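Local atomic coordinates of chaperone SycD (Chlamydia pneumoniae, PDB entry 4NRH), a protein that serves as a type III secretion chaperone that binds CopN and probably helps direct translocator secretion. Residues D[51-56]-D[86-91]; D[61-66]-D[80-85]; D[15-20]-D[24-29]. All blocks are in the same frame, centred on the assembly; numbering follows the deposited sequence.

Interaction 1 (D[51-56]-D[86-91]); sequences KIFKIS and LVFFNP
F53 and F89 both carry CG anti to their own carbonyl carbon (chi1 -68° and -75°), and these torsions turn the two rings toward each other across the gap between 51-56 and 86-91. The side chains cross at about a right angle, and F53 CD2 comes to the edge of the F89 ring, 3.7 Å from F89 CE1. In I55, CD1 is anti to CA, which carries this methyl over the centre of one face of F89; the CH-pi contact places I55 CD1 3.8 Å from the ring centroid, only 14° off the normal. F89 thus lies between the I55 methyl on one face and F88 CD2, offset toward the rim, on the other. F88 also meets F53, more loosely, with F88 CE2 at the F53 edge, 4.3 Å from F53 CE2. Flat rings and a slender methyl suit this seam: no hydrogen bond joins the two segments, though F89 and N90 both bond to Q50, just before 51-56. The turn that brings I55 in is a Schellman motif: K54, with positive phi, ends helix 49-52, and K54 N bonds K51 O at 3.1 Å. Among the neighbouring helices, I17 of helix 9-19 touches F53, I55 and F89, L14 of the same helix adds to F89, and L60 of helix 57-72 packs on I55.

Interaction 2 (D[61-66]-D[80-85]); sequences EKVYKE and ITVFRW
V63 and V82 meet where helices 57-72 and 76-89 pack as a helical hairpin, an arrangement consistent with the tetratricopeptide-like fold of the LcrH/SycD chaperones. Each valine sends its CG1 into the interface, and the two methyls, V63 CG1 and V82 CG1, lie 3.6 Å apart. V82 CG1 also reaches the backbone of the partner helix, coming 3.4 Å from V63 O. Short, branched valines suit this place because they fill the seam while letting the backbones come near, with the CA atoms of V63 and V82 7.3 Å apart.

One residue further along each helix, Y64 and F83 form an aromatic pair. CG of Y64 stands anti to the backbone N (chi1 -179°), which brings the ring back to the interface although its CB starts off away from 80-85. F83 takes the other course, CG beside its N, and its CE1 lies 3.7 Å from Y64 CD1. The planes are inclined at 50° with centroids 5.8 Å apart, an oblique meeting.

Outside this first shell, helix 94-106 supports the aromatic pair through S99 and S103, which touch F83, while L13 of helix 9-19 packs on V63. Tyrosine suits its partly exposed position because its ring serves the apolar seam and its phenol can reach a polar partner: Y64 OH is hydrogen-bonded to S99 OG, which helps hold the phenol end of the ring, and Y64 CE1 lies 3.7 Å from F83 CE1.

Interaction 3 (D[15-20]-D[24-29]); sequences EKIAAS and DFPFPD
The chain leaves helix 9-19, doubles back, and runs past the last turn of that helix as an irregular loop, bringing the CA atoms of A18 and F25 within 5.8 Å, with P26 at the centre of an inverse gamma turn closed by a weak F27 N to F25 O bond. A18 is the small residue that allows this closeness. Its CB lies 3.9 Å from P26 CD and 3.8 Å from D24 O, and the methyl is thus shared between the proline ring and a carbonyl oxygen. Proline suits the turn because its ring restricts phi and offers a compact apolar surface, and P26 CG reaches on to I17, 4.3 Å from I17 CG2.

A second apolar contact joins I17 and F27, whose side chains cross at about a right angle. In I17, CG2 lies anti to the backbone N, and this branch does the touching: I17 CG2 is 3.5 Å from F27 CZ, the far end of the ring, and approaches it obliquely. CB and CD1 of I17 gather round the same CZ atom at longer range. F27 is also packed from its own side of the contact, since P26 CG lies over one face, offset toward the rim, and F25 CD1 sits in plane at the edge. W85 of helix 76-89 also meets F27 edge-to-face.

Polar groups of the loop turn to CopN: D24 and D29 form salt bridges with R190 and R279 of that chain, and F27 O is hydrogen-bonded to R279 as well. With no hydrogen bond between 15-20 and 24-29, the loop is held against the helix by apolar contact, which leaves its carboxylates and several backbone groups to bind the partner protein.

From the N terminus, interaction 3 comes first, closing a short loop, three residues between segments 15-20 and 24-29. Interaction 1 opens later, in series with it, and encloses the 29 mostly helical residues between 51-56 and 86-91. Interaction 2 is nested inside that loop, joining helices 57-72 and 76-89. Helix 76-89 is shared by interactions 1 and 2, where L86 packs on V63 and Y64. Interaction 3 meets interaction 1 through I17 and F27 on F53, and interaction 2 through W85 on F27, tying the N-terminal helix and its loop to the helical hairpin.

Interaction 1 (D[51-56]-D[86-91])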
loop_
_atom_site.group_PDB
_atom_site.type_symbol
_atom_site.label_atom_id
_atom_site.label_comp_id
_atom_site.label_asym_id
_atom_site.label_seq_id
_atom_site.Cartn_x
_atom_site.Cartn_y
_atom_site.Cartn_z
ATOM N N LYS D 51 -11.894 12.241 7.290
ATOM C CA LYS D 51 -11.952 13.548 6.649
ATOM C C LYS D 51 -11.269 13.524 5.286
ATOM O O LYS D 51 -11.844 13.953 4.285
ATOM C CB LYS D 51 -11.302 14.602 7.547
ATOM C CG LYS D 51 -11.088 15.951 6.885
ATOM C CD LYS D 51 -12.404 16.672 6.665
ATOM C CE LYS D 51 -12.174 18.133 6.315
ATOM N NZ LYS D 51 -13.454 18.882 6.183
ATOM N N ILE D 52 -10.036 13.026 5.267
ATOM C CA ILE D 52 -9.235 12.944 4.048
ATOM C C ILE D 52 -9.914 12.132 2.944
ATOM O O ILE D 52 -9.910 12.531 1.779
ATOM C CB ILE D 52 -7.848 12.335 4.347
ATOM C CG1 ILE D 52 -7.058 13.253 5.283
ATOM C CG2 ILE D 52 -7.073 12.088 3.059
ATOM C CD1 ILE D 52 -5.852 12.594 5.914
ATOM N N PHE D 53 -10.511 11.002 3.313
ATOM C CA PHE D 53 -11.131 10.115 2.331
ATOM C C PHE D 53 -12.595 10.470 2.093
ATOM O O PHE D 53 -13.306 9.753 1.386
ATOM C CB PHE D 53 -11.015 8.655 2.777
ATOM C CG PHE D 53 -9.608 8.128 2.771
ATOM C CD1 PHE D 53 -8.759 8.396 1.711
ATOM C CD2 PHE D 53 -9.135 7.366 3.828
ATOM C CE1 PHE D 53 -7.464 7.913 1.702
ATOM C CE2 PHE D 53 -7.839 6.881 3.826
ATOM C CZ PHE D 53 -7.003 7.155 2.761
ATOM N N LYS D 54 -13.032 11.576 2.690
ATOM C CA LYS D 54 -14.392 12.089 2.525
ATOM C C LYS D 54 -15.452 11.057 2.898
ATOM O O LYS D 54 -16.439 10.881 2.183
ATOM C CB LYS D 54 -14.614 12.576 1.090
ATOM C CG LYS D 54 -13.608 13.620 0.630
ATOM C CD LYS D 54 -13.686 14.871 1.490
ATOM C CE LYS D 54 -15.034 15.558 1.352
ATOM N NZ LYS D 54 -15.126 16.771 2.210
ATOM N N ILE D 55 -15.241 10.378 4.020
ATOM C CA ILE D 55 -16.189 9.385 4.506
ATOM C C ILE D 55 -17.194 10.036 5.451
ATOM O O ILE D 55 -16.811 10.704 6.411
ATOM C CB ILE D 55 -15.475 8.229 5.233
ATOM C CG1 ILE D 55 -14.439 7.579 4.316
ATOM C CG2 ILE D 55 -16.483 7.200 5.721
ATOM C CD1 ILE D 55 -13.593 6.528 5.002
ATOM N N SER D 56 -18.481 9.854 5.173
ATOM C CA SER D 56 -19.518 10.435 6.017
ATOM C C SER D 56 -19.608 9.680 7.337
ATOM O O SER D 56 -19.249 8.504 7.412
ATOM C CB SER D 56 -20.870 10.419 5.305
ATOM O OG SER D 56 -21.355 9.095 5.162
ATOM N N LEU D 86 -12.135 1.281 11.830
ATOM C CA LEU D 86 -12.892 2.436 12.301
ATOM C C LEU D 86 -11.997 3.398 13.070
ATOM O O LEU D 86 -12.077 4.615 12.897
ATOM C CB LEU D 86 -14.057 1.988 13.182
ATOM C CG LEU D 86 -15.268 1.411 12.451
ATOM C CD1 LEU D 86 -16.256 0.847 13.451
ATOM C CD2 LEU D 86 -15.922 2.476 11.585
ATOM N N VAL D 87 -11.147 2.838 13.924
ATOM C CA VAL D 87 -10.207 3.627 14.705
ATOM C C VAL D 87 -9.177 4.284 13.787
ATOM O O VAL D 87 -8.751 5.415 14.019
ATOM C CB VAL D 87 -9.503 2.745 15.767
ATOM C CG1 VAL D 87 -8.150 3.315 16.147
ATOM C CG2 VAL D 87 -10.390 2.581 16.994
ATOM N N PHE D 88 -8.813 3.579 12.720
ATOM C CA PHE D 88 -7.905 4.117 11.712
ATOM C C PHE D 88 -8.503 5.341 11.026
ATOM O O PHE D 88 -7.810 6.328 10.780
ATOM C CB PHE D 88 -7.560 3.039 10.677
ATOM C CG PHE D 88 -6.881 3.570 9.444
ATOM C CD1 PHE D 88 -5.510 3.766 9.424
ATOM C CD2 PHE D 88 -7.609 3.851 8.297
ATOM C CE1 PHE D 88 -4.880 4.251 8.291
ATOM C CE2 PHE D 88 -6.985 4.334 7.162
ATOM C CZ PHE D 88 -5.619 4.533 7.159
ATOM N N PHE D 89 -9.795 5.269 10.719
ATOM C CA PHE D 89 -10.486 6.358 10.038
ATOM C C PHE D 89 -10.775 7.536 10.965
ATOM O O PHE D 89 -10.593 8.692 10.584
ATOM C CB PHE D 89 -11.785 5.846 9.414
ATOM C CG PHE D 89 -11.574 5.023 8.176
ATOM C CD1 PHE D 89 -10.719 5.462 7.178
ATOM C CD2 PHE D 89 -12.221 3.810 8.012
ATOM C CE1 PHE D 89 -10.516 4.708 6.038
ATOM C CE2 PHE D 89 -12.021 3.051 6.874
ATOM C CZ PHE D 89 -11.168 3.501 5.886
ATOM N N ASN D 90 -11.228 7.243 12.180
ATOM C CA ASN D 90 -11.509 8.287 13.157
ATOM C C ASN D 90 -11.232 7.790 14.573
ATOM O O ASN D 90 -12.109 7.211 15.214
ATOM C CB ASN D 90 -12.961 8.764 13.033
ATOM C CG ASN D 90 -13.233 10.045 13.810
ATOM O OD1 ASN D 90 -12.502 10.400 14.735
ATOM N ND2 ASN D 90 -14.300 10.743 13.435
ATOM N N PRO D 91 -10.005 8.022 15.065
ATOM C CA PRO D 91 -9.563 7.545 16.380
ATOM C C PRO D 91 -10.079 8.387 17.544
ATOM O O PRO D 91 -9.701 8.133 18.688
ATOM C CB PRO D 91 -8.040 7.646 16.286
ATOM C CG PRO D 91 -7.811 8.782 15.354
ATOM C CD PRO D 91 -8.931 8.731 14.346
#

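Interaction 2 (D[61-66]-D[80-85])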
loop_
_atom_site.group_PDB
_atom_site.type_symbol
_atom_site.label_atom_id
_atom_site.label_comp_id
_atom_site.label_asym_id
_atom_site.label_seq_id
_atom_site.Cartn_x
_atom_site.Cartn_y
_atom_site.Cartn_z
ATOM N N GLU D 61 -20.920 4.713 10.826
ATOM C CA GLU D 61 -21.924 4.120 11.699
ATOM C C GLU D 61 -22.383 2.767 11.165
ATOM O O GLU D 61 -22.570 1.822 11.932
ATOM C CB GLU D 61 -23.121 5.056 11.869
ATOM C CG GLU D 61 -24.128 4.577 12.903
ATOM C CD GLU D 61 -23.500 4.316 14.261
ATOM O OE1 GLU D 61 -22.649 5.120 14.694
ATOM O OE2 GLU D 61 -23.856 3.302 14.895
ATOM N N LYS D 62 -22.576 2.685 9.851
ATOM C CA LYS D 62 -22.939 1.426 9.209
ATOM C C LYS D 62 -21.879 0.367 9.483
ATOM O O LYS D 62 -22.194 -0.780 9.796
ATOM C CB LYS D 62 -23.108 1.601 7.698
ATOM C CG LYS D 62 -24.302 2.438 7.273
ATOM C CD LYS D 62 -24.335 2.575 5.756
ATOM C CE LYS D 62 -25.519 3.403 5.285
ATOM N NZ LYS D 62 -25.485 3.617 3.810
ATOM N N VAL D 63 -20.619 0.772 9.365
ATOM C CA VAL D 63 -19.491 -0.115 9.618
ATOM C C VAL D 63 -19.438 -0.516 11.091
ATOM O O VAL D 63 -19.122 -1.659 11.422
ATOM C CB VAL D 63 -18.158 0.548 9.208
ATOM C CG1 VAL D 63 -16.986 -0.356 9.538
ATOM C CG2 VAL D 63 -18.167 0.873 7.720
ATOM N N TYR D 64 -19.758 0.429 11.971
ATOM C CA TYR D 64 -19.773 0.162 13.407
ATOM C C TYR D 64 -20.771 -0.934 13.762
ATOM O O TYR D 64 -20.474 -1.817 14.567
ATOM C CB TYR D 64 -20.098 1.433 14.194
ATOM C CG TYR D 64 -20.109 1.221 15.692
ATOM C CD1 TYR D 64 -18.947 0.879 16.371
ATOM C CD2 TYR D 64 -21.281 1.355 16.425
ATOM C CE1 TYR D 64 -18.949 0.682 17.739
ATOM C CE2 TYR D 64 -21.294 1.160 17.795
ATOM C CZ TYR D 64 -20.125 0.823 18.446
ATOM O OH TYR D 64 -20.128 0.626 19.808
ATOM N N LYS D 65 -21.958 -0.863 13.167
ATOM C CA LYS D 65 -22.988 -1.870 13.392
ATOM C C LYS D 65 -22.531 -3.240 12.897
ATOM O O LYS D 65 -22.822 -4.259 13.522
ATOM C CB LYS D 65 -24.298 -1.465 12.713
ATOM C CG LYS D 65 -25.024 -0.328 13.418
ATOM C CD LYS D 65 -26.295 0.067 12.687
ATOM C CE LYS D 65 -27.266 -1.099 12.610
ATOM N NZ LYS D 65 -28.464 -0.770 11.787
ATOM N N GLU D 66 -21.821 -3.257 11.772
ATOM C CA GLU D 66 -21.278 -4.497 11.226
ATOM C C GLU D 66 -20.318 -5.155 12.213
ATOM O O GLU D 66 -20.357 -6.368 12.419
ATOM C CB GLU D 66 -20.562 -4.237 9.898
ATOM C CG GLU D 66 -21.466 -3.737 8.785
ATOM C CD GLU D 66 -20.739 -3.612 7.459
ATOM O OE1 GLU D 66 -19.530 -3.300 7.468
ATOM O OE2 GLU D 66 -21.378 -3.822 6.407
ATOM N N ILE D 80 -12.798 -7.361 15.747
ATOM C CA ILE D 80 -11.516 -6.699 15.965
ATOM C C ILE D 80 -10.994 -6.078 14.671
ATOM O O ILE D 80 -10.525 -4.938 14.666
ATOM C CB ILE D 80 -10.469 -7.681 16.531
ATOM C CG1 ILE D 80 -10.814 -8.047 17.977
ATOM C CG2 ILE D 80 -9.081 -7.073 16.482
ATOM C CD1 ILE D 80 -10.007 -9.204 18.529
ATOM N N THR D 81 -11.085 -6.832 13.580
ATOM C CA THR D 81 -10.712 -6.336 12.260
ATOM C C THR D 81 -11.455 -5.046 11.912
ATOM O O THR D 81 -10.852 -4.066 11.473
ATOM C CB THR D 81 -10.994 -7.385 11.165
ATOM O OG1 THR D 81 -10.160 -8.534 11.369
ATOM C CG2 THR D 81 -10.723 -6.805 9.785
ATOM N N VAL D 82 -12.767 -5.057 12.123
ATOM C CA VAL D 82 -13.621 -3.925 11.780
ATOM C C VAL D 82 -13.335 -2.682 12.624
ATOM O O VAL D 82 -13.195 -1.581 12.091
ATOM C CB VAL D 82 -15.112 -4.295 11.933
ATOM C CG1 VAL D 82 -15.991 -3.065 11.766
ATOM C CG2 VAL D 82 -15.494 -5.375 10.930
ATOM N N PHE D 83 -13.243 -2.864 13.939
ATOM C CA PHE D 83 -13.045 -1.739 14.849
ATOM C C PHE D 83 -11.691 -1.057 14.655
ATOM O O PHE D 83 -11.580 0.156 14.819
ATOM C CB PHE D 83 -13.210 -2.190 16.304
ATOM C CG PHE D 83 -14.607 -2.624 16.646
ATOM C CD1 PHE D 83 -15.696 -1.878 16.224
ATOM C CD2 PHE D 83 -14.833 -3.767 17.394
ATOM C CE1 PHE D 83 -16.985 -2.270 16.531
ATOM C CE2 PHE D 83 -16.121 -4.165 17.705
ATOM C CZ PHE D 83 -17.197 -3.416 17.272
ATOM N N ARG D 84 -10.667 -1.834 14.315
ATOM C CA ARG D 84 -9.359 -1.261 14.009
ATOM C C ARG D 84 -9.429 -0.330 12.800
ATOM O O ARG D 84 -8.805 0.730 12.791
ATOM C CB ARG D 84 -8.319 -2.358 13.769
ATOM C CG ARG D 84 -7.914 -3.117 15.023
ATOM C CD ARG D 84 -6.532 -3.732 14.866
ATOM N NE ARG D 84 -6.055 -4.332 16.109
ATOM C CZ ARG D 84 -5.829 -5.631 16.274
ATOM N NH1 ARG D 84 -6.028 -6.475 15.270
ATOM N NH2 ARG D 84 -5.398 -6.087 17.443
ATOM N N TRP D 85 -10.184 -0.734 11.781
ATOM C CA TRP D 85 -10.400 0.109 10.607
ATOM C C TRP D 85 -11.118 1.402 10.982
ATOM O O TRP D 85 -10.763 2.481 10.507
ATOM C CB TRP D 85 -11.201 -0.642 9.538
ATOM C CG TRP D 85 -10.356 -1.491 8.635
ATOM C CD1 TRP D 85 -10.330 -2.854 8.578
ATOM C CD2 TRP D 85 -9.416 -1.030 7.657
ATOM N NE1 TRP D 85 -9.432 -3.271 7.624
ATOM C CE2 TRP D 85 -8.856 -2.169 7.044
ATOM C CE3 TRP D 85 -8.992 0.236 7.240
ATOM C CZ2 TRP D 85 -7.897 -2.083 6.040
ATOM C CZ3 TRP D 85 -8.039 0.321 6.240
ATOM C CH2 TRP D 85 -7.502 -0.832 5.652
#

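Interaction 3 (D[15-20]-D[24-29])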
loop_
_atom_site.group_PDB
_atom_site.type_symbol
_atom_site.label_atom_id
_atom_site.label_comp_id
_atom_site.label_asym_id
_atom_site.label_seq_id
_atom_site.Cartn_x
_atom_site.Cartn_y
_atom_site.Cartn_z
ATOM N N GLU D 15 -12.720 -0.381 -1.152
ATOM C CA GLU D 15 -12.598 -0.507 -2.601
ATOM C C GLU D 15 -12.831 0.839 -3.279
ATOM O O GLU D 15 -12.151 1.185 -4.244
ATOM C CB GLU D 15 -13.582 -1.547 -3.140
ATOM C CG GLU D 15 -13.288 -2.972 -2.702
ATOM C CD GLU D 15 -14.151 -3.989 -3.424
ATOM O OE1 GLU D 15 -15.196 -3.594 -3.982
ATOM O OE2 GLU D 15 -13.785 -5.184 -3.431
ATOM N N LYS D 16 -13.804 1.586 -2.766
ATOM C CA LYS D 16 -14.098 2.930 -3.251
ATOM C C LYS D 16 -12.875 3.838 -3.132
ATOM O O LYS D 16 -12.520 4.548 -4.075
ATOM C CB LYS D 16 -15.282 3.520 -2.482
ATOM C CG LYS D 16 -15.757 4.877 -2.973
ATOM C CD LYS D 16 -17.116 5.217 -2.377
ATOM C CE LYS D 16 -17.547 6.634 -2.717
ATOM N NZ LYS D 16 -16.576 7.650 -2.226
ATOM N N ILE D 17 -12.235 3.806 -1.966
ATOM C CA ILE D 17 -11.038 4.603 -1.716
ATOM C C ILE D 17 -9.855 4.142 -2.568
ATOM O O ILE D 17 -9.169 4.957 -3.185
ATOM C CB ILE D 17 -10.633 4.551 -0.228
ATOM C CG1 ILE D 17 -11.710 5.199 0.644
ATOM C CG2 ILE D 17 -9.295 5.240 -0.013
ATOM C CD1 ILE D 17 -11.531 4.943 2.125
ATOM N N ALA D 18 -9.627 2.832 -2.597
ATOM C CA ALA D 18 -8.520 2.251 -3.354
ATOM C C ALA D 18 -8.623 2.579 -4.838
ATOM O O ALA D 18 -7.623 2.904 -5.481
ATOM C CB ALA D 18 -8.472 0.745 -3.151
ATOM N N ALA D 19 -9.834 2.477 -5.376
ATOM C CA ALA D 19 -10.075 2.757 -6.785
ATOM C C ALA D 19 -9.661 4.177 -7.161
ATOM O O ALA D 19 -8.965 4.381 -8.152
ATOM C CB ALA D 19 -11.541 2.529 -7.126
ATOM N N SER D 20 -10.051 5.147 -6.341
ATOM C CA SER D 20 -9.817 6.555 -6.654
ATOM C C SER D 20 -8.389 7.006 -6.359
ATOM O O SER D 20 -8.060 8.182 -6.509
ATOM C CB SER D 20 -10.801 7.435 -5.876
ATOM O OG SER D 20 -10.749 7.152 -4.490
ATOM N N ASP D 24 -2.740 0.342 -5.403
ATOM C CA ASP D 24 -3.501 -0.894 -5.278
ATOM C C ASP D 24 -4.179 -0.968 -3.915
ATOM O O ASP D 24 -5.346 -1.344 -3.804
ATOM C CB ASP D 24 -2.595 -2.109 -5.483
ATOM C CG ASP D 24 -3.307 -3.421 -5.213
ATOM O OD1 ASP D 24 -4.018 -3.909 -6.117
ATOM O OD2 ASP D 24 -3.155 -3.966 -4.099
ATOM N N PHE D 25 -3.429 -0.607 -2.878
ATOM C CA PHE D 25 -3.904 -0.705 -1.505
ATOM C C PHE D 25 -3.300 0.416 -0.664
ATOM O O PHE D 25 -2.235 0.248 -0.070
ATOM C CB PHE D 25 -3.544 -2.075 -0.923
ATOM C CG PHE D 25 -4.146 -2.345 0.424
ATOM C CD1 PHE D 25 -5.506 -2.566 0.558
ATOM C CD2 PHE D 25 -3.348 -2.396 1.556
ATOM C CE1 PHE D 25 -6.063 -2.824 1.798
ATOM C CE2 PHE D 25 -3.898 -2.653 2.797
ATOM C CZ PHE D 25 -5.257 -2.867 2.919
ATOM N N PRO D 26 -3.982 1.571 -0.619
ATOM C CA PRO D 26 -3.437 2.782 0.007
ATOM C C PRO D 26 -3.610 2.806 1.523
ATOM O O PRO D 26 -4.007 3.828 2.083
ATOM C CB PRO D 26 -4.251 3.899 -0.647
ATOM C CG PRO D 26 -5.572 3.264 -0.926
ATOM C CD PRO D 26 -5.290 1.817 -1.249
ATOM N N PHE D 27 -3.308 1.688 2.172
ATOM C CA PHE D 27 -3.468 1.560 3.614
ATOM C C PHE D 27 -2.304 0.769 4.201
ATOM O O PHE D 27 -1.616 0.050 3.474
ATOM C CB PHE D 27 -4.791 0.869 3.954
ATOM C CG PHE D 27 -5.985 1.465 3.267
ATOM C CD1 PHE D 27 -6.509 2.675 3.688
ATOM C CD2 PHE D 27 -6.592 0.808 2.210
ATOM C CE1 PHE D 27 -7.614 3.223 3.062
ATOM C CE2 PHE D 27 -7.696 1.350 1.579
ATOM C CZ PHE D 27 -8.207 2.559 2.006
ATOM N N PRO D 28 -2.072 0.903 5.516
ATOM C CA PRO D 28 -1.090 0.034 6.175
ATOM C C PRO D 28 -1.514 -1.432 6.100
ATOM O O PRO D 28 -2.709 -1.725 6.134
ATOM C CB PRO D 28 -1.085 0.538 7.622
ATOM C CG PRO D 28 -1.597 1.939 7.542
ATOM C CD PRO D 28 -2.597 1.934 6.428
ATOM N N ASP D 29 -0.546 -2.335 5.989
ATOM C CA ASP D 29 -0.837 -3.764 5.928
ATOM C C ASP D 29 -1.297 -4.301 7.277
ATOM O O ASP D 29 -2.137 -5.199 7.345
ATOM C CB ASP D 29 0.390 -4.544 5.453
ATOM C CG ASP D 29 0.603 -4.442 3.958
ATOM O OD1 ASP D 29 -0.370 -4.141 3.237
ATOM O OD2 ASP D 29 1.745 -4.666 3.503
#